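Local coordinates for adenosine 5'-monophosphoramidase (Candida albicans, PDB 6IQ1), which hydrolyses adenosine 5'-monophosphoramidates to AMP and ammonia or an amine, as a homodimeric histidine triad (HIT) enzyme of the HINT family, at the interface of chains A and B. Residues are numbered along the deposited sequence; one frame, centred on the assembly and turned at random. Chains: chain A/B, Adenosine 5'-monophosphoramidase.

Contact 1: the interface of chains A and B. Residues chain A 37, 41, 91, 99, 108, 110, 119; chain B 122-123.
B:Trp123 reaches across the dimer and slots its indole between A:Ile37 and A:His99. It is the main contributor here, with 114 Å² hidden by chain A. The two clamping residues meet opposite faces of the indole.

On one face lies A:Ile37, whose two methyls share the bicycle. A:Ile37 CG2 sits over the five-membered ring of B:Trp123, 3.5 Å from its centroid. A:Ile37 CD1 lies over the six-membered ring of B:Trp123, 4.0 Å from that centroid. Both are CH-pi contacts. The A:Ile37 and B:Trp123 side chains cross at about a right angle.

A:His99 closes the other face from near its rim. Its CE1 is 3.6 Å from CG of B:Trp123, and its NE2 faces CB, the methylene of B:Trp123 that carries the indole. The B:Trp123 CG lies roughly opposite the backbone N (chi1 -153°), which carries the ring into chain A.

The outer benzo edge of the indole then meets A:His108, a residue of the histidine triad motif. The planes stand at 81°, edge to face. CH2 of B:Trp123 presses on the imidazole, 3.4 Å from ND1 of A:His108. CD2 of A:Leu91 packs against CZ3 of B:Trp123 at 3.6 Å, with A:Leu119 CD1 and A:Ile110 CD1 near the same end.

A hydrogen bond from A:His41 holds the A:His108 ring. ND1 of A:His108 is bonded to NE2 of A:His41 at 3.0 Å, and that nitrogen lies in the plane of the A:His108 ring. The backbone N of A:Ile37 donates to ND1 of A:His41 at 3.1 Å, nearly in that ring's plane. Through A:His41, these two bonds connect A:Ile37, over the indole face, to A:His108 at its edge.

A:His99 and A:His108 are AMP-binding residues in this family, so the tryptophan of one subunit is likely to form part of the nucleotide site of the other. A:His41 adds an edge-on touch, its CE1 3.7 Å from CZ2 of B:Trp123.

Contact 2: the interface of chains A and B. Residues chain A 22-23, 70, 73-74; chain B 140, 144, 147.
The backbone carbonyl oxygen O of B:Leu140, in helix 130-147, meets methyl CG1 of A:Val74 at 3.5 Å. This is a van der Waals contact. The same oxygen faces the backbone N of B:Leu144, one turn further along the helix.

B:Leu144 is the centre of the patch, with 72 Å² hidden. Its CG is anti to the backbone N (chi1 175°), and the two methyls part in different directions. CD1 enters between strand 21-24 and helix 58-74 of chain A. There CD1 of B:Leu144 lies 3.8 Å from CG1 of A:Ile23. On the helix side, CD1 of B:Leu144 is also 3.8 Å from CG2 of A:Val74. CD2 of B:Leu144 turns to the strand backbone and rests 3.5 Å from the carbonyl oxygen O of A:Leu22.

A:Val74 therefore uses both branches. CG1 faces the B:Leu140 turn and CG2 faces B:Leu144. Its side chain crosses that of B:Leu140 at about a right angle. A:Leu22 flanks the same turn, with CD2 4.0 Å from CB of B:Leu140.

B:Val147 ends the row and has 59 Å² hidden. It packs against the aliphatic parts of two lysines, A:Lys70 and A:Lys73. The A:Lys70 chain is extended and runs past the valine in the opposite direction. CE of A:Lys70, the carbon next to the amine, lies 3.9 Å from CG1 of B:Val147.

Contact 1: the interface of chains A and B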
ATOM      1  N   ILE A  37      15.829   2.104   1.133  1.00 32.23           N
ATOM      2  CA  ILE A  37      16.044   2.561  -0.231  1.00 34.34           C
ATOM      3  C   ILE A  37      15.761   4.049  -0.363  1.00 37.67           C
ATOM      4  O   ILE A  37      15.715   4.574  -1.480  1.00 34.36           O
ATOM      5  CB  ILE A  37      15.223   1.752  -1.248  1.00 30.11           C
ATOM      6  CG1 ILE A  37      13.749   2.104  -1.134  1.00 28.34           C
ATOM      7  CG2 ILE A  37      15.471   0.259  -1.113  1.00 27.39           C
ATOM      8  CD1 ILE A  37      12.979   1.691  -2.345  1.00 28.97           C
ATOM      9  N   HIS A  41      13.129   5.624   5.310  1.00 30.59           N
ATOM     10  CA  HIS A  41      12.339   4.455   4.936  1.00 31.24           C
ATOM     11  C   HIS A  41      11.814   3.757   6.197  1.00 28.84           C
ATOM     12  O   HIS A  41      12.598   3.312   7.037  1.00 30.99           O
ATOM     13  CB  HIS A  41      13.227   3.533   4.086  1.00 29.35           C
ATOM     14  CG  HIS A  41      12.545   2.314   3.544  1.00 31.95           C
ATOM     15  ND1 HIS A  41      13.066   1.592   2.490  1.00 31.45           N
ATOM     16  CD2 HIS A  41      11.414   1.668   3.918  1.00 30.70           C
ATOM     17  CE1 HIS A  41      12.279   0.563   2.229  1.00 29.47           C
ATOM     18  NE2 HIS A  41      11.267   0.588   3.078  1.00 31.01           N
ATOM     19  N   LEU A  91       3.765   0.667   0.010  1.00 27.19           N
ATOM     20  CA  LEU A  91       3.898  -0.581  -0.726  1.00 24.25           C
ATOM     21  C   LEU A  91       3.879  -1.740   0.253  1.00 26.94           C
ATOM     22  O   LEU A  91       4.510  -1.682   1.311  1.00 29.54           O
ATOM     23  CB  LEU A  91       5.199  -0.601  -1.558  1.00 26.96           C
ATOM     24  CG  LEU A  91       5.606  -1.913  -2.237  1.00 28.29           C
ATOM     25  CD1 LEU A  91       4.777  -2.137  -3.490  1.00 23.26           C
ATOM     26  CD2 LEU A  91       7.084  -1.900  -2.565  1.00 22.34           C
ATOM     27  N   HIS A  99       8.340  -9.685  -4.411  1.00 29.47           N
ATOM     28  CA  HIS A  99       9.460  -8.968  -3.789  1.00 30.22           C
ATOM     29  C   HIS A  99       9.390  -8.966  -2.260  1.00 31.05           C
ATOM     30  O   HIS A  99      10.018  -8.131  -1.598  1.00 27.95           O
ATOM     31  CB  HIS A  99       9.541  -7.533  -4.329  1.00 30.30           C
ATOM     32  CG  HIS A  99      10.904  -6.922  -4.261  1.00 36.74           C
ATOM     33  ND1 HIS A  99      11.470  -6.495  -3.076  1.00 38.48           N
ATOM     34  CD2 HIS A  99      11.804  -6.632  -5.233  1.00 37.49           C
ATOM     35  CE1 HIS A  99      12.664  -5.982  -3.318  1.00 33.80           C
ATOM     36  NE2 HIS A  99      12.890  -6.048  -4.620  1.00 36.45           N
ATOM     37  N   HIS A 108       5.755  -0.725   3.547  1.00 25.18           N
ATOM     38  CA  HIS A 108       6.830   0.245   3.386  1.00 25.32           C
ATOM     39  C   HIS A 108       6.240   1.640   3.178  1.00 26.01           C
ATOM     40  O   HIS A 108       5.438   1.842   2.257  1.00 25.83           O
ATOM     41  CB  HIS A 108       7.716  -0.093   2.179  1.00 26.09           C
ATOM     42  CG  HIS A 108       8.256  -1.492   2.151  1.00 29.65           C
ATOM     43  ND1 HIS A 108       9.557  -1.793   2.505  1.00 28.46           N
ATOM     44  CD2 HIS A 108       7.696  -2.661   1.752  1.00 29.61           C
ATOM     45  CE1 HIS A 108       9.763  -3.091   2.355  1.00 27.10           C
ATOM     46  NE2 HIS A 108       8.650  -3.644   1.905  1.00 24.22           N
ATOM     47  N   ILE A 110       7.842   4.882   1.911  1.00 25.71           N
ATOM     48  CA  ILE A 110       9.110   5.227   1.268  1.00 28.71           C
ATOM     49  C   ILE A 110       9.039   6.638   0.693  1.00 27.58           C
ATOM     50  O   ILE A 110       8.312   6.877  -0.288  1.00 26.75           O
ATOM     51  CB  ILE A 110       9.477   4.217   0.162  1.00 27.51           C
ATOM     52  CG1 ILE A 110       9.287   2.778   0.632  1.00 24.83           C
ATOM     53  CG2 ILE A 110      10.895   4.427  -0.317  1.00 25.89           C
ATOM     54  CD1 ILE A 110       9.361   1.799  -0.505  1.00 25.98           C
ATOM     55  N   LEU A 119      11.266   4.292  -4.236  1.00 27.48           N
ATOM     56  CA  LEU A 119      10.721   3.235  -5.077  1.00 29.51           C
ATOM     57  C   LEU A 119      10.846   3.594  -6.557  1.00 31.81           C
ATOM     58  O   LEU A 119      10.642   4.746  -6.957  1.00 28.67           O
ATOM     59  CB  LEU A 119       9.253   2.990  -4.728  1.00 27.30           C
ATOM     60  CG  LEU A 119       8.620   1.787  -5.405  1.00 27.54           C
ATOM     61  CD1 LEU A 119       9.270   0.480  -4.898  1.00 24.66           C
ATOM     62  CD2 LEU A 119       7.116   1.801  -5.174  1.00 24.90           C
TER
ATOM     63  N   GLY B 122      11.579  -1.523  -8.557  1.00 30.90           N
ATOM     64  CA  GLY B 122      12.950  -1.040  -8.512  1.00 30.23           C
ATOM     65  C   GLY B 122      13.306  -0.722  -7.071  1.00 36.38           C
ATOM     66  O   GLY B 122      12.555  -0.029  -6.384  1.00 35.37           O
ATOM     67  N   TRP B 123      14.445  -1.255  -6.604  1.00 33.04           N
ATOM     68  CA  TRP B 123      14.777  -1.262  -5.177  1.00 30.70           C
ATOM     69  C   TRP B 123      16.228  -0.835  -4.979  1.00 31.59           C
ATOM     70  O   TRP B 123      17.108  -1.665  -4.714  1.00 32.07           O
ATOM     71  CB  TRP B 123      14.494  -2.643  -4.573  1.00 35.28           C
ATOM     72  CG  TRP B 123      14.158  -2.684  -3.076  1.00 32.50           C
ATOM     73  CD1 TRP B 123      14.980  -3.095  -2.056  1.00 28.65           C
ATOM     74  CD2 TRP B 123      12.919  -2.310  -2.458  1.00 27.80           C
ATOM     75  NE1 TRP B 123      14.326  -2.997  -0.850  1.00 28.04           N
ATOM     76  CE2 TRP B 123      13.063  -2.518  -1.067  1.00 29.32           C
ATOM     77  CE3 TRP B 123      11.709  -1.800  -2.940  1.00 29.95           C
ATOM     78  CZ2 TRP B 123      12.029  -2.238  -0.152  1.00 31.84           C
ATOM     79  CZ3 TRP B 123      10.672  -1.535  -2.026  1.00 30.50           C
ATOM     80  CH2 TRP B 123      10.841  -1.759  -0.654  1.00 26.71           C
TER

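Contact 2: the interface of chains A and B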
ATOM      1  N   LEU A  22       9.495   3.668  16.111  1.00 28.43           N
ATOM      2  CA  LEU A  22       8.868   4.959  15.866  1.00 26.77           C
ATOM      3  C   LEU A  22       7.520   4.977  16.561  1.00 29.18           C
ATOM      4  O   LEU A  22       7.459   5.211  17.786  1.00 26.82           O
ATOM      5  CB  LEU A  22       8.772   5.215  14.356  1.00 21.38           C
ATOM      6  CG  LEU A  22      10.127   5.510  13.735  1.00 24.58           C
ATOM      7  CD1 LEU A  22       9.972   5.706  12.263  1.00 23.09           C
ATOM      8  CD2 LEU A  22      10.751   6.730  14.407  1.00 23.93           C
ATOM      9  N   ILE A  23       6.413   4.765  15.851  1.00 27.33           N
ATOM     10  CA  ILE A  23       5.089   4.703  16.448  1.00 27.59           C
ATOM     11  C   ILE A  23       4.781   3.257  16.803  1.00 29.02           C
ATOM     12  O   ILE A  23       4.914   2.364  15.954  1.00 29.70           O
ATOM     13  CB  ILE A  23       4.032   5.258  15.482  1.00 28.80           C
ATOM     14  CG1 ILE A  23       4.199   6.769  15.322  1.00 30.37           C
ATOM     15  CG2 ILE A  23       2.631   4.881  15.948  1.00 22.08           C
ATOM     16  CD1 ILE A  23       3.255   7.356  14.296  1.00 29.59           C
ATOM     17  N   LYS A  70      -0.139   8.958  10.191  1.00 30.08           N
ATOM     18  CA  LYS A  70       0.500   9.684  11.277  1.00 29.17           C
ATOM     19  C   LYS A  70       2.017   9.740  11.075  1.00 32.24           C
ATOM     20  O   LYS A  70       2.648  10.778  11.323  1.00 29.80           O
ATOM     21  CB  LYS A  70       0.127   9.041  12.617  1.00 27.67           C
ATOM     22  CG  LYS A  70       0.505   9.861  13.839  1.00 31.57           C
ATOM     23  CD  LYS A  70       0.037   9.224  15.133  1.00 25.39           C
ATOM     24  CE  LYS A  70       0.664   9.933  16.317  1.00 29.07           C
ATOM     25  NZ  LYS A  70       0.374   9.266  17.615  1.00 33.09           N
ATOM     26  N   LYS A  73       3.012  12.659   8.996  1.00 33.16           N
ATOM     27  CA  LYS A  73       3.192  13.860   9.803  1.00 31.87           C
ATOM     28  C   LYS A  73       4.564  13.870  10.461  1.00 33.71           C
ATOM     29  O   LYS A  73       5.227  14.912  10.519  1.00 33.18           O
ATOM     30  CB  LYS A  73       2.096  13.944  10.861  1.00 35.02           C
ATOM     31  CG  LYS A  73       0.726  14.317  10.306  1.00 47.49           C
ATOM     32  CD  LYS A  73      -0.085  15.084  11.349  1.00 51.08           C
ATOM     33  CE  LYS A  73      -1.591  14.967  11.115  1.00 50.67           C
ATOM     34  NZ  LYS A  73      -2.100  13.584  11.300  1.00 44.50           N
ATOM     35  N   VAL A  74       5.007  12.712  10.957  1.00 33.68           N
ATOM     36  CA  VAL A  74       6.278  12.644  11.664  1.00 32.02           C
ATOM     37  C   VAL A  74       7.431  12.933  10.713  1.00 35.44           C
ATOM     38  O   VAL A  74       8.369  13.662  11.054  1.00 34.82           O
ATOM     39  CB  VAL A  74       6.424  11.275  12.350  1.00 34.01           C
ATOM     40  CG1 VAL A  74       7.864  11.046  12.827  1.00 28.03           C
ATOM     41  CG2 VAL A  74       5.415  11.150  13.509  1.00 35.86           C
TER
ATOM     42  N   LEU B 140      13.395  12.008  14.277  1.00 38.20           N
ATOM     43  CA  LEU B 140      11.994  11.639  14.085  1.00 37.91           C
ATOM     44  C   LEU B 140      11.257  11.476  15.409  1.00 36.69           C
ATOM     45  O   LEU B 140      10.057  11.755  15.486  1.00 34.88           O
ATOM     46  CB  LEU B 140      11.899  10.354  13.272  1.00 32.96           C
ATOM     47  CG  LEU B 140      12.465  10.443  11.863  1.00 34.05           C
ATOM     48  CD1 LEU B 140      12.341   9.078  11.203  1.00 32.52           C
ATOM     49  CD2 LEU B 140      11.747  11.525  11.059  1.00 34.80           C
ATOM     50  N   LEU B 144       7.839  13.172  16.556  1.00 38.15           N
ATOM     51  CA  LEU B 144       6.714  12.380  17.054  1.00 38.03           C
ATOM     52  C   LEU B 144       6.182  12.931  18.375  1.00 41.69           C
ATOM     53  O   LEU B 144       4.968  12.926  18.614  1.00 43.34           O
ATOM     54  CB  LEU B 144       7.129  10.914  17.220  1.00 34.75           C
ATOM     55  CG  LEU B 144       6.080   9.980  17.839  1.00 35.40           C
ATOM     56  CD1 LEU B 144       4.761  10.049  17.077  1.00 30.24           C
ATOM     57  CD2 LEU B 144       6.592   8.549  17.905  1.00 33.53           C
ATOM     58  N   VAL B 147       3.944  15.826  17.482  1.00 43.27           N
ATOM     59  CA  VAL B 147       2.684  15.392  16.897  1.00 41.00           C
ATOM     60  C   VAL B 147       1.714  14.934  17.980  1.00 46.68           C
ATOM     61  O   VAL B 147       0.493  15.067  17.826  1.00 53.08           O
ATOM     62  CB  VAL B 147       2.968  14.291  15.854  1.00 38.31           C
ATOM     63  CG1 VAL B 147       1.699  13.613  15.395  1.00 40.26           C
ATOM     64  CG2 VAL B 147       3.710  14.868  14.671  1.00 37.63           C
TER

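The C-alpha centres of contact 1 and contact 2 are about 19 Å apart. They share no residue, but in both the chain B side comes from its C-terminal part: the end of strand 120-122 and the loop after it in contact 1, and helix 130-147 in contact 2. This segment thus reaches over chain A at two places. The centre of contact 1 lies about 9 Å from A:His106, the active-site histidine, and that of contact 2 about 17 Å. Contact 2 probably serves mainly to anchor the helix of chain B on chain A, while contact 1 brings one subunit to the other's catalytic site. The two-fold symmetry repeats both.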